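Local coordinates for methylmalonyl-CoA carboxyltransferase 12S subunit (Propionibacterium freudenreichii, PDB 1ON9), which transfers the carboxyl group of methylmalonyl-CoA to the biotin of the 1.3S subunit, giving propanoyl-CoA, and forms the hexameric core of transcarboxylase, at the interface of chains A and B. Sequence-based numbering; all coordinates share one arbitrary frame. Chains: chain A/B, Methylmalonyl-CoA carboxyltransferase 12S subunit.

The interface of chains A and B. Residues chain A 392, 412-413, 416, 422; chain B 151, 154-155, 158, 184.
A:Leu416, on helix 412-417 of the C-terminal carboxyltransferase region, points its CD1 methyl at helix 147-164 of the N-terminal region of the partner, an apolar part of the two-fold dimer contact within the 12S homohexamer. No N or O of one chain lies close enough to bond to the other here, and 198 Å² of protein surface is hidden in total. That methyl stands 3.4 Å from the backbone N of B:Gly155 and 3.5 Å from CE2 of B:Phe158, obliquely off the rim, the two side chains crossing at about a right angle. The CB of B:Tyr154 bounds the same methyl, at 3.7 Å from A:Leu416 CD1. With no side chain at B:Gly155, the leucine tip comes down on the helix backbone itself; A:Asp422 brings its CB near the same glycine, 3.8 Å from B:Gly155 CA, a marginal contact.

B:Leu151, one turn earlier, runs antiparallel past A:Leu416. Its CG is anti to its backbone N (chi1 -179°), which carries CD1 to 3.4 Å from CA of A:Gly412, so this methyl meets bare main chain at the start of helix 412-417, next to A:Gly413.

On the other flank A:Leu392, from helix 384-397, divides its branches. The side chains of A:Leu392 and B:Tyr184 cross at about a right angle, with A:Leu392 CD1 3.3 Å from B:Tyr184 CB, near the root of the phenol; CD1 also lies over one face of B:Phe158, toward the rim. With CG of A:Leu392 anti to the carbonyl carbon (chi1 -64°) and chi2 nearly extended at 165°, CD1 reaches B:Tyr184 while CD2 turns to B:Phe158 CD2, at 3.7 Å.

Within chain B, the CB of B:Tyr184 lies over the same ring face as A:Leu392 CD1, also displaced toward the rim, and the carbonyl O of B:Tyr154 lies over the opposite face, 3.1 Å above the plane and displaced toward the rim, so B:Phe158 is bracketed from both sides.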
loop_
_atom_site.group_PDB
_atom_site.type_symbol
_atom_site.label_atom_id
_atom_site.label_comp_id
_atom_site.label_asym_id
_atom_site.label_seq_id
_atom_site.Cartn_x
_atom_site.Cartn_y
_atom_site.Cartn_z
ATOM N N LEU A 392 29.317 5.419 -7.813
ATOM C CA LEU A 392 28.959 5.637 -6.420
ATOM C C LEU A 392 27.434 5.643 -6.304
ATOM O O LEU A 392 26.867 5.058 -5.387
ATOM C CB LEU A 392 29.544 6.963 -5.928
ATOM C CG LEU A 392 31.084 7.052 -5.892
ATOM C CD1 LEU A 392 31.508 8.507 -5.757
ATOM C CD2 LEU A 392 31.636 6.237 -4.733
ATOM N N GLY A 412 41.679 5.495 -2.221
ATOM C CA GLY A 412 40.753 6.612 -2.225
ATOM C C GLY A 412 39.370 6.375 -2.779
ATOM O O GLY A 412 38.787 5.310 -2.603
ATOM N N GLY A 413 38.842 7.389 -3.447
ATOM C CA GLY A 413 37.512 7.285 -4.009
ATOM C C GLY A 413 37.299 6.119 -4.958
ATOM O O GLY A 413 36.164 5.675 -5.122
ATOM N N LEU A 416 35.989 3.332 -2.996
ATOM C CA LEU A 416 34.601 3.555 -2.609
ATOM C C LEU A 416 33.712 3.250 -3.812
ATOM O O LEU A 416 32.628 2.682 -3.663
ATOM C CB LEU A 416 34.391 5.000 -2.152
ATOM C CG LEU A 416 35.223 5.378 -0.922
ATOM C CD1 LEU A 416 34.895 6.804 -0.527
ATOM C CD2 LEU A 416 34.926 4.414 0.234
ATOM N N ASP A 422 30.622 1.134 3.224
ATOM C CA ASP A 422 29.928 2.417 3.317
ATOM C C ASP A 422 28.964 2.635 2.162
ATOM O O ASP A 422 28.004 3.395 2.290
ATOM C CB ASP A 422 30.942 3.552 3.385
ATOM C CG ASP A 422 31.860 3.416 4.575
ATOM O OD1 ASP A 422 31.340 3.311 5.704
ATOM O OD2 ASP A 422 33.088 3.402 4.388
ATOM N N LEU B 151 38.869 8.123 4.700
ATOM C CA LEU B 151 38.354 7.472 3.500
ATOM C C LEU B 151 36.931 6.968 3.708
ATOM O O LEU B 151 36.051 7.205 2.888
ATOM C CB LEU B 151 39.259 6.292 3.141
ATOM C CG LEU B 151 38.920 5.486 1.893
ATOM C CD1 LEU B 151 38.945 6.383 0.678
ATOM C CD2 LEU B 151 39.933 4.362 1.745
ATOM N N TYR B 154 34.195 9.607 3.621
ATOM C CA TYR B 154 33.737 10.014 2.300
ATOM C C TYR B 154 32.664 9.043 1.800
ATOM O O TYR B 154 31.663 9.444 1.206
ATOM C CB TYR B 154 34.894 10.001 1.303
ATOM C CG TYR B 154 35.814 11.199 1.363
ATOM C CD1 TYR B 154 37.192 11.028 1.513
ATOM C CD2 TYR B 154 35.324 12.495 1.201
ATOM C CE1 TYR B 154 38.060 12.110 1.500
ATOM C CE2 TYR B 154 36.188 13.590 1.185
ATOM C CZ TYR B 154 37.558 13.388 1.335
ATOM O OH TYR B 154 38.424 14.456 1.340
ATOM N N GLY B 155 32.914 7.760 2.025
ATOM C CA GLY B 155 31.987 6.729 1.587
ATOM C C GLY B 155 30.625 6.919 2.205
ATOM O O GLY B 155 29.613 6.828 1.521
ATOM N N PHE B 158 28.913 9.878 0.496
ATOM C CA PHE B 158 28.442 9.588 -0.852
ATOM C C PHE B 158 27.156 8.781 -0.773
ATOM O O PHE B 158 26.202 9.052 -1.495
ATOM C CB PHE B 158 29.487 8.786 -1.645
ATOM C CG PHE B 158 30.825 9.475 -1.785
ATOM C CD1 PHE B 158 30.920 10.869 -1.758
ATOM C CD2 PHE B 158 31.987 8.726 -1.984
ATOM C CE1 PHE B 158 32.149 11.502 -1.925
ATOM C CE2 PHE B 158 33.224 9.351 -2.158
ATOM C CZ PHE B 158 33.308 10.736 -2.127
ATOM N N TYR B 184 33.154 13.997 -5.378
ATOM C CA TYR B 184 32.029 13.169 -5.776
ATOM C C TYR B 184 30.767 13.508 -4.995
ATOM O O TYR B 184 29.661 13.218 -5.451
ATOM C CB TYR B 184 32.387 11.689 -5.621
ATOM C CG TYR B 184 33.347 11.213 -6.675
ATOM C CD1 TYR B 184 34.522 10.545 -6.324
ATOM C CD2 TYR B 184 33.088 11.429 -8.030
ATOM C CE1 TYR B 184 35.422 10.099 -7.300
ATOM C CE2 TYR B 184 33.978 10.986 -9.014
ATOM C CZ TYR B 184 35.141 10.322 -8.639
ATOM O OH TYR B 184 36.017 9.865 -9.601
#